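Local coordinates for protein thiosulfate sulfurtransferase TUM1 (Saccharomyces cerevisiae, PDB 3UTN) that transfers sulfur, accepting persulfide sulfur from NFS1 and passing it to UBA4 for 2-thiolation of the wobble uridine of tRNAs, at residues P49-T53 with S126-C130; F78-D82 with R129-L134; Y119-N124 with L144-N149. All blocks are in the same frame, centred on the assembly; numbering follows the deposited sequence.

Contact 1. Residues P49-T53 with S126-C130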
loop_
_atom_site.group_PDB
_atom_site.type_symbol
_atom_site.label_atom_id
_atom_site.label_comp_id
_atom_site.label_asym_id
_atom_site.label_seq_id
_atom_site.Cartn_x
_atom_site.Cartn_y
_atom_site.Cartn_z
ATOM N N PRO A 49 16.565 2.900 -1.679
ATOM C CA PRO A 49 15.322 3.535 -1.339
ATOM C C PRO A 49 14.481 3.497 -2.582
ATOM O O PRO A 49 14.998 3.542 -3.694
ATOM C CB PRO A 49 15.733 4.964 -1.011
ATOM C CG PRO A 49 17.170 4.867 -0.655
ATOM C CD PRO A 49 17.693 3.838 -1.602
ATOM N N VAL A 50 13.190 3.349 -2.389
ATOM C CA VAL A 50 12.308 3.185 -3.499
ATOM C C VAL A 50 11.264 4.241 -3.304
ATOM O O VAL A 50 10.456 4.168 -2.396
ATOM C CB VAL A 50 11.677 1.791 -3.507
ATOM C CG1 VAL A 50 10.722 1.654 -4.679
ATOM C CG2 VAL A 50 12.759 0.730 -3.584
ATOM N N ASP A 51 11.320 5.247 -4.155
ATOM C CA ASP A 51 10.302 6.251 -4.182
ATOM C C ASP A 51 9.135 5.668 -4.957
ATOM O O ASP A 51 9.215 5.442 -6.164
ATOM C CB ASP A 51 10.835 7.513 -4.837
ATOM C CG ASP A 51 9.825 8.627 -4.848
ATOM O OD1 ASP A 51 8.713 8.433 -4.319
ATOM O OD2 ASP A 51 10.147 9.695 -5.390
ATOM N N ALA A 52 8.054 5.410 -4.238
ATOM C CA ALA A 52 6.863 4.843 -4.829
ATOM C C ALA A 52 5.813 5.919 -4.932
ATOM O O ALA A 52 4.620 5.637 -5.041
ATOM C CB ALA A 52 6.365 3.696 -3.986
ATOM N N THR A 53 6.269 7.160 -4.906
ATOM C CA THR A 53 5.365 8.279 -4.921
ATOM C C THR A 53 4.408 8.119 -6.064
ATOM O O THR A 53 4.782 7.840 -7.201
ATOM C CB THR A 53 6.091 9.614 -5.028
ATOM O OG1 THR A 53 6.861 9.803 -3.845
ATOM C CG2 THR A 53 5.100 10.743 -5.139
ATOM N N SER A 126 1.255 5.614 -1.326
ATOM C CA SER A 126 1.479 4.585 -2.328
ATOM C C SER A 126 2.644 3.712 -1.921
ATOM O O SER A 126 2.818 2.607 -2.427
ATOM C CB SER A 126 1.788 5.242 -3.661
ATOM O OG SER A 126 2.831 6.191 -3.507
ATOM N N SER A 127 3.469 4.226 -1.021
ATOM C CA SER A 127 4.631 3.482 -0.590
ATOM C C SER A 127 4.245 2.161 0.064
ATOM O O SER A 127 4.886 1.158 -0.207
ATOM C CB SER A 127 5.531 4.317 0.314
ATOM O OG SER A 127 4.825 4.777 1.440
ATOM N N PRO A 128 3.177 2.138 0.892
ATOM C CA PRO A 128 2.842 0.846 1.470
ATOM C C PRO A 128 2.487 -0.139 0.377
ATOM O O PRO A 128 2.962 -1.267 0.397
ATOM C CB PRO A 128 1.621 1.153 2.339
ATOM C CG PRO A 128 1.743 2.604 2.648
ATOM C CD PRO A 128 2.260 3.185 1.373
ATOM N N ARG A 129 1.670 0.301 -0.575
ATOM C CA ARG A 129 1.324 -0.508 -1.725
ATOM C C ARG A 129 2.587 -1.037 -2.370
ATOM O O ARG A 129 2.689 -2.216 -2.689
ATOM C CB ARG A 129 0.564 0.331 -2.743
ATOM C CG ARG A 129 0.376 -0.368 -4.068
ATOM C CD ARG A 129 -0.738 -1.378 -3.938
ATOM N NE ARG A 129 -0.825 -2.229 -5.107
ATOM C CZ ARG A 129 -1.870 -2.994 -5.382
ATOM N NH1 ARG A 129 -2.916 -2.994 -4.575
ATOM N NH2 ARG A 129 -1.871 -3.750 -6.468
ATOM N N CYS A 130 3.544 -0.141 -2.561
ATOM C CA CYS A 130 4.792 -0.497 -3.183
ATOM C C CYS A 130 5.615 -1.448 -2.326
ATOM O O CYS A 130 6.071 -2.478 -2.809
ATOM C CB CYS A 130 5.598 0.747 -3.472
ATOM S SG CYS A 130 7.258 0.312 -3.978
#
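Cys130, in the first turn of helix 127-136, turns its side chain onto Val50 and Ala52, where strand 47-51 ends and the chain leaves the sheet. Its CB faces the methyl group of Ala52, at a modelled separation too short to be trusted. Beyond it, SG swings anti to the backbone N (chi1 170°), which carries the sulfur alongside the strand end: SG lies 3.5 Å from Ala52 CB and 3.8 Å from Val50 CG1. Val50 offers this branch because its CG1 is itself anti to the backbone N (chi1 179°). Ala52 also packs against the helix backbone, with its CB 3.8 Å from Ser127 CA.

The polar half of the contact is a hydrogen bond from Ser126 OG to Ala52 O, modelled so short that its exact length is doubtful. Behind it, the chain after the strand is folded by an Asx turn: Thr53 N gives a hydrogen bond to Asp51 OD1 at 2.8 Å, reaching it from above the carboxylate plane. Thr53 OG1 in turn meets the backbone N of Arg121, while the backbone N atoms of Ser126 and Ser127 are held by Asp120 OD2.

In this rhodanese domain the helix that follows strand 115-119 packs against the end of the neighbouring strand 47-51. By topology, the chain leading into helix 127-136 matches the one that carries the catalytic Cys282 in the second domain; the side chain of Ser126 is about 11 Å from that of Cys282. Here the Cys130 sulfur sits between the methyl groups of Ala52 and Val50 and the ring of Phe79, apolar surroundings that would probably favour a neutral thiol, while the buried carbonyl of Ala52 has a hydroxyl partner.

Contact 2. Residues F78-D82 with R129-L134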
loop_
_atom_site.group_PDB
_atom_site.type_symbol
_atom_site.label_atom_id
_atom_site.label_comp_id
_atom_site.label_asym_id
_atom_site.label_seq_id
_atom_site.Cartn_x
_atom_site.Cartn_y
_atom_site.Cartn_z
ATOM N N PHE A 78 12.816 5.010 -8.564
ATOM C CA PHE A 78 11.442 5.353 -8.566
ATOM C C PHE A 78 10.682 4.088 -8.882
ATOM O O PHE A 78 10.995 3.392 -9.839
ATOM C CB PHE A 78 11.169 6.409 -9.612
ATOM C CG PHE A 78 9.728 6.710 -9.774
ATOM C CD1 PHE A 78 9.031 7.378 -8.772
ATOM C CD2 PHE A 78 9.055 6.311 -10.918
ATOM C CE1 PHE A 78 7.687 7.651 -8.916
ATOM C CE2 PHE A 78 7.710 6.590 -11.067
ATOM C CZ PHE A 78 7.028 7.257 -10.065
ATOM N N PHE A 79 9.697 3.790 -8.053
ATOM C CA PHE A 79 8.836 2.657 -8.285
ATOM C C PHE A 79 7.552 3.217 -8.837
ATOM O O PHE A 79 6.789 3.872 -8.130
ATOM C CB PHE A 79 8.573 1.919 -6.985
ATOM C CG PHE A 79 7.759 0.673 -7.143
ATOM C CD1 PHE A 79 6.379 0.741 -7.274
ATOM C CD2 PHE A 79 8.371 -0.574 -7.137
ATOM C CE1 PHE A 79 5.620 -0.410 -7.404
ATOM C CE2 PHE A 79 7.618 -1.731 -7.265
ATOM C CZ PHE A 79 6.242 -1.648 -7.396
ATOM N N ASP A 80 7.324 2.960 -10.110
ATOM C CA ASP A 80 6.149 3.463 -10.760
ATOM C C ASP A 80 4.967 2.580 -10.413
ATOM O O ASP A 80 4.763 1.526 -11.009
ATOM C CB ASP A 80 6.360 3.527 -12.263
ATOM C CG ASP A 80 5.324 4.372 -12.944
ATOM O OD1 ASP A 80 4.184 4.419 -12.447
ATOM O OD2 ASP A 80 5.650 4.989 -13.968
ATOM N N ILE A 81 4.198 3.034 -9.432
ATOM C CA ILE A 81 2.997 2.347 -8.978
ATOM C C ILE A 81 2.092 2.001 -10.155
ATOM O O ILE A 81 1.523 0.913 -10.209
ATOM C CB ILE A 81 2.245 3.222 -7.940
ATOM C CG1 ILE A 81 2.991 3.203 -6.600
ATOM C CG2 ILE A 81 0.792 2.804 -7.782
ATOM C CD1 ILE A 81 3.091 1.846 -5.936
ATOM N N ASP A 82 1.989 2.925 -11.104
ATOM C CA ASP A 82 1.134 2.734 -12.268
ATOM C C ASP A 82 1.698 1.711 -13.231
ATOM O O ASP A 82 0.981 0.822 -13.674
ATOM C CB ASP A 82 0.926 4.052 -12.997
ATOM C CG ASP A 82 0.134 5.029 -12.189
ATOM O OD1 ASP A 82 -0.789 4.600 -11.471
ATOM O OD2 ASP A 82 0.433 6.231 -12.270
ATOM N N ARG A 129 1.670 0.301 -0.575
ATOM C CA ARG A 129 1.324 -0.508 -1.725
ATOM C C ARG A 129 2.587 -1.037 -2.370
ATOM O O ARG A 129 2.689 -2.216 -2.689
ATOM C CB ARG A 129 0.564 0.331 -2.743
ATOM C CG ARG A 129 0.376 -0.368 -4.068
ATOM C CD ARG A 129 -0.738 -1.378 -3.938
ATOM N NE ARG A 129 -0.825 -2.229 -5.107
ATOM C CZ ARG A 129 -1.870 -2.994 -5.382
ATOM N NH1 ARG A 129 -2.916 -2.994 -4.575
ATOM N NH2 ARG A 129 -1.871 -3.750 -6.468
ATOM N N CYS A 130 3.544 -0.141 -2.561
ATOM C CA CYS A 130 4.792 -0.497 -3.183
ATOM C C CYS A 130 5.615 -1.448 -2.326
ATOM O O CYS A 130 6.071 -2.478 -2.809
ATOM C CB CYS A 130 5.598 0.747 -3.472
ATOM S SG CYS A 130 7.258 0.312 -3.978
ATOM N N ALA A 131 5.814 -1.096 -1.059
ATOM C CA ALA A 131 6.567 -1.951 -0.145
ATOM C C ALA A 131 5.922 -3.321 -0.140
ATOM O O ALA A 131 6.584 -4.352 -0.234
ATOM C CB ALA A 131 6.573 -1.365 1.254
ATOM N N TRP A 132 4.606 -3.309 -0.064
ATOM C CA TRP A 132 3.843 -4.520 -0.040
ATOM C C TRP A 132 4.005 -5.287 -1.317
ATOM O O TRP A 132 4.228 -6.480 -1.281
ATOM C CB TRP A 132 2.415 -4.161 0.221
ATOM C CG TRP A 132 1.458 -5.278 0.062
ATOM C CD1 TRP A 132 1.200 -6.313 0.949
ATOM C CD2 TRP A 132 0.559 -5.484 -1.051
ATOM N NE1 TRP A 132 0.225 -7.130 0.458
ATOM C CE2 TRP A 132 -0.204 -6.689 -0.739
ATOM C CE3 TRP A 132 0.323 -4.823 -2.243
ATOM C CZ2 TRP A 132 -1.156 -7.188 -1.595
ATOM C CZ3 TRP A 132 -0.648 -5.335 -3.097
ATOM C CH2 TRP A 132 -1.361 -6.493 -2.782
ATOM N N THR A 133 3.925 -4.596 -2.448
ATOM C CA THR A 133 4.137 -5.224 -3.751
ATOM C C THR A 133 5.504 -5.890 -3.821
ATOM O O THR A 133 5.621 -7.047 -4.218
ATOM C CB THR A 133 4.002 -4.200 -4.882
ATOM O OG1 THR A 133 2.692 -3.642 -4.832
ATOM C CG2 THR A 133 4.228 -4.858 -6.246
ATOM N N LEU A 134 6.532 -5.148 -3.433
ATOM C CA LEU A 134 7.879 -5.684 -3.358
ATOM C C LEU A 134 7.911 -6.915 -2.480
ATOM O O LEU A 134 8.427 -7.951 -2.877
ATOM C CB LEU A 134 8.834 -4.632 -2.811
ATOM C CG LEU A 134 8.986 -3.420 -3.720
ATOM C CD1 LEU A 134 9.749 -2.345 -2.978
ATOM C CD2 LEU A 134 9.690 -3.803 -5.012
#
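A sulfur-aromatic contact, Cys130 over Phe79, pins the chain that follows edge strand 77-78 to the flank of helix 127-136. Cys130 SG stands 3.4 Å from the centroid of the Phe79 ring and 19° off its normal, displaced toward the rim on the CG side. Cys130 CB lies over the ring too, in a CH-pi contact 4.2 Å from the centroid. Phe79 holds its CG anti to the backbone N (chi1 -176°), and its far end reaches two more helix residues, both obliquely placed: CE2 is 3.7 Å from Leu134 CD2, the side chains sliding past each other in opposite directions, and CZ is 4.0 Å from Thr133 CG2. The other branch of Thr133 turns back to the helix, OG1 giving a hydrogen bond to Arg129 O at 2.6 Å.

In the alpha/beta rhodanese fold, the loop after the third strand of the 1-5-4-2-3 sheet here lies against a helix on the sheet's flank. Met105 of helix 98-107 touches both Phe79 and Leu134, and Phe101 touches Leu134 and Thr133.

Farther along the loop, Ile81 extends CD1 to within 3.7 Å of Cys130 CB and touches Arg129 CG. Beyond that methylene the Arg129 chain bends away toward the second rhodanese domain. Trp132 lies over one face of its guanidinium, with CZ3 3.4 Å above the plane, while NH1 forms a salt bridge with Asp307 and a weak hydrogen bond with Gly285 O. The Arg129 side chain is about 7 Å from that of the catalytic Cys282, which forms the persulfide intermediate.

Contact 3. Residues Y119-N124 with L144-N149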
loop_
_atom_site.group_PDB
_atom_site.type_symbol
_atom_site.label_atom_id
_atom_site.label_comp_id
_atom_site.label_asym_id
_atom_site.label_seq_id
_atom_site.Cartn_x
_atom_site.Cartn_y
_atom_site.Cartn_z
ATOM N N TYR A 119 9.374 4.533 0.018
ATOM C CA TYR A 119 8.783 5.704 0.580
ATOM C C TYR A 119 7.986 6.335 -0.518
ATOM O O TYR A 119 8.040 5.912 -1.670
ATOM C CB TYR A 119 9.864 6.646 1.089
ATOM C CG TYR A 119 10.802 7.169 0.036
ATOM C CD1 TYR A 119 11.872 6.402 -0.425
ATOM C CD2 TYR A 119 10.624 8.434 -0.496
ATOM C CE1 TYR A 119 12.734 6.894 -1.386
ATOM C CE2 TYR A 119 11.484 8.939 -1.443
ATOM C CZ TYR A 119 12.533 8.168 -1.880
ATOM O OH TYR A 119 13.371 8.684 -2.821
ATOM N N ASP A 120 7.224 7.339 -0.149
ATOM C CA ASP A 120 6.575 8.149 -1.139
ATOM C C ASP A 120 6.556 9.554 -0.598
ATOM O O ASP A 120 6.848 9.771 0.580
ATOM C CB ASP A 120 5.182 7.606 -1.466
ATOM C CG ASP A 120 4.254 7.600 -0.281
ATOM O OD1 ASP A 120 4.411 8.431 0.632
ATOM O OD2 ASP A 120 3.335 6.767 -0.274
ATOM N N ARG A 121 6.224 10.509 -1.450
ATOM C CA ARG A 121 6.271 11.898 -1.044
ATOM C C ARG A 121 5.020 12.319 -0.321
ATOM O O ARG A 121 4.989 13.375 0.296
ATOM C CB ARG A 121 6.504 12.782 -2.252
ATOM C CG ARG A 121 7.838 12.490 -2.878
ATOM C CD ARG A 121 8.061 13.287 -4.136
ATOM N NE ARG A 121 9.341 12.902 -4.703
ATOM C CZ ARG A 121 10.515 13.312 -4.241
ATOM N NH1 ARG A 121 10.576 14.133 -3.206
ATOM N NH2 ARG A 121 11.630 12.897 -4.816
ATOM N N VAL A 122 3.988 11.494 -0.400
ATOM C CA VAL A 122 2.711 11.852 0.195
ATOM C C VAL A 122 2.733 11.536 1.677
ATOM O O VAL A 122 2.366 12.368 2.506
ATOM C CB VAL A 122 1.546 11.136 -0.502
ATOM C CG1 VAL A 122 0.225 11.447 0.194
ATOM C CG2 VAL A 122 1.492 11.559 -1.955
ATOM N N GLY A 123 3.191 10.339 2.003
ATOM C CA GLY A 123 3.239 9.901 3.378
ATOM C C GLY A 123 2.427 8.646 3.509
ATOM O O GLY A 123 1.234 8.698 3.793
ATOM N N ASN A 124 3.072 7.515 3.267
ATOM C CA ASN A 124 2.415 6.222 3.405
ATOM C C ASN A 124 1.141 6.162 2.622
ATOM O O ASN A 124 0.094 5.747 3.115
ATOM C CB ASN A 124 2.158 5.930 4.864
ATOM C CG ASN A 124 3.428 5.665 5.594
ATOM O OD1 ASN A 124 4.276 4.941 5.089
ATOM N ND2 ASN A 124 3.580 6.245 6.768
ATOM N N LEU A 144 9.413 -0.143 4.507
ATOM C CA LEU A 144 8.587 0.953 4.163
ATOM C C LEU A 144 9.102 2.041 5.043
ATOM O O LEU A 144 8.997 1.958 6.264
ATOM C CB LEU A 144 7.143 0.645 4.498
ATOM C CG LEU A 144 6.206 1.802 4.214
ATOM C CD1 LEU A 144 6.297 2.143 2.741
ATOM C CD2 LEU A 144 4.800 1.415 4.615
ATOM N N LEU A 145 9.700 3.048 4.424
ATOM C CA LEU A 145 10.162 4.167 5.191
ATOM C C LEU A 145 8.942 4.789 5.801
ATOM O O LEU A 145 7.949 5.043 5.119
ATOM C CB LEU A 145 10.901 5.179 4.334
ATOM C CG LEU A 145 11.408 6.373 5.144
ATOM C CD1 LEU A 145 12.548 5.968 6.060
ATOM C CD2 LEU A 145 11.844 7.457 4.192
ATOM N N ASN A 146 9.017 5.020 7.097
ATOM C CA ASN A 146 7.913 5.599 7.792
ATOM C C ASN A 146 8.256 6.937 8.439
ATOM O O ASN A 146 8.633 6.991 9.594
ATOM C CB ASN A 146 7.370 4.633 8.830
ATOM C CG ASN A 146 6.106 5.137 9.447
ATOM O OD1 ASN A 146 5.308 5.798 8.779
ATOM N ND2 ASN A 146 5.919 4.861 10.733
ATOM N N ASN A 147 8.148 8.015 7.686
ATOM C CA ASN A 147 7.908 7.975 6.260
ATOM C C ASN A 147 8.766 9.072 5.686
ATOM O O ASN A 147 9.510 9.727 6.417
ATOM C CB ASN A 147 6.433 8.196 5.926
ATOM C CG ASN A 147 5.882 9.486 6.503
ATOM O OD1 ASN A 147 6.623 10.350 6.964
ATOM N ND2 ASN A 147 4.570 9.621 6.474
ATOM N N PHE A 148 8.657 9.280 4.387
ATOM C CA PHE A 148 9.461 10.271 3.736
ATOM C C PHE A 148 9.140 11.671 4.223
ATOM O O PHE A 148 10.021 12.519 4.251
ATOM C CB PHE A 148 9.291 10.182 2.239
ATOM C CG PHE A 148 10.324 10.932 1.475
ATOM C CD1 PHE A 148 11.668 10.861 1.835
ATOM C CD2 PHE A 148 9.964 11.684 0.369
ATOM C CE1 PHE A 148 12.622 11.549 1.112
ATOM C CE2 PHE A 148 10.917 12.365 -0.360
ATOM C CZ PHE A 148 12.246 12.295 0.010
ATOM N N ASN A 149 7.888 11.905 4.606
ATOM C CA ASN A 149 7.496 13.187 5.182
ATOM C C ASN A 149 8.368 13.515 6.371
ATOM O O ASN A 149 8.947 14.593 6.448
ATOM C CB ASN A 149 6.038 13.172 5.627
ATOM C CG ASN A 149 5.072 13.246 4.464
ATOM O OD1 ASN A 149 5.468 13.485 3.325
ATOM N ND2 ASN A 149 3.796 13.053 4.751
HETATM O O HOH W 1 6.983 7.940 2.772
HETATM O O HOH W 2 6.069 10.829 2.947
HETATM O O HOH W 3 6.141 5.571 3.364
#
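Tyr119 and Phe148 form the apolar part, lying side by side and pointing the same way, their centroids 4.3 Å apart and planes inclined at 49°. Tyr119 CE2 sits over the centre of the Phe148 ring. On the Tyr119 stem, CB meets Leu145 CB at 3.7 Å. Arg121 runs extended beside Phe148, and Arg121 NH1 comes to 3.4 Å from Phe148 CE2 at the ring's edge; NH1 is bonded to Pro71 O, as Tyr119 OH is to Ser76 OG.

Two asparagine amides make the direct hydrogen bonds. Asn149 ND2 gives one to Val122 O at 2.7 Å, approaching above the carbonyl plane (39° out of it) and passing beside the CA of Gly123, which has no side chain to obstruct it. Asn124 ND2 gives the other to Asn146 OD1, also at 2.7 Å, with the amide planes 41° apart. A cis peptide bond joins Asn146 to Asn147, the N-cap of helix 148-153. Within the loop, Asp120 OD1 accepts from Gly123 N at 2.6 Å, an Asx motif.

Waters supply the third kind. Water 1 accepts from the backbone N atoms of both Asp120 and Phe148, and water 3 lies 2.6 Å from Asn124 OD1 and from Leu145 O. Water 2 links Asp120 O with Asn149, the latter weakly.

By topology the loop is probably the first domain's counterpart of the loop that carries the catalytic cysteine, but it lies away from the active site. Asn149 serves Val122 O and waters meet backbone groups of Asp120, Leu145 and Phe148; loop and helix start are joined by neutral groups, with no charge pair between them.

In the fold
All three contacts lie in the first rhodanese domain and gather round the end of its parallel sheet. The centres of contacts 1 and 2 are about 5 Å apart; they share Arg129 and Cys130 of helix 127-136, and Asp51 O probably bonds to Phe79 N between them. The centre of contact 3 is about 7 Å from that of contact 1, which it meets where Ser127 OG packs on Leu144 CD1, and about 12 Å from that of contact 2. Along the chain, 49-53 and 78-82 both pair forward to the helix, while 119-124 and 144-149 bracket it. Helix 127-136 thus ties together the ends of neighbouring strands of the first domain's sheet, and its Arg129 reaches the catalytic domain.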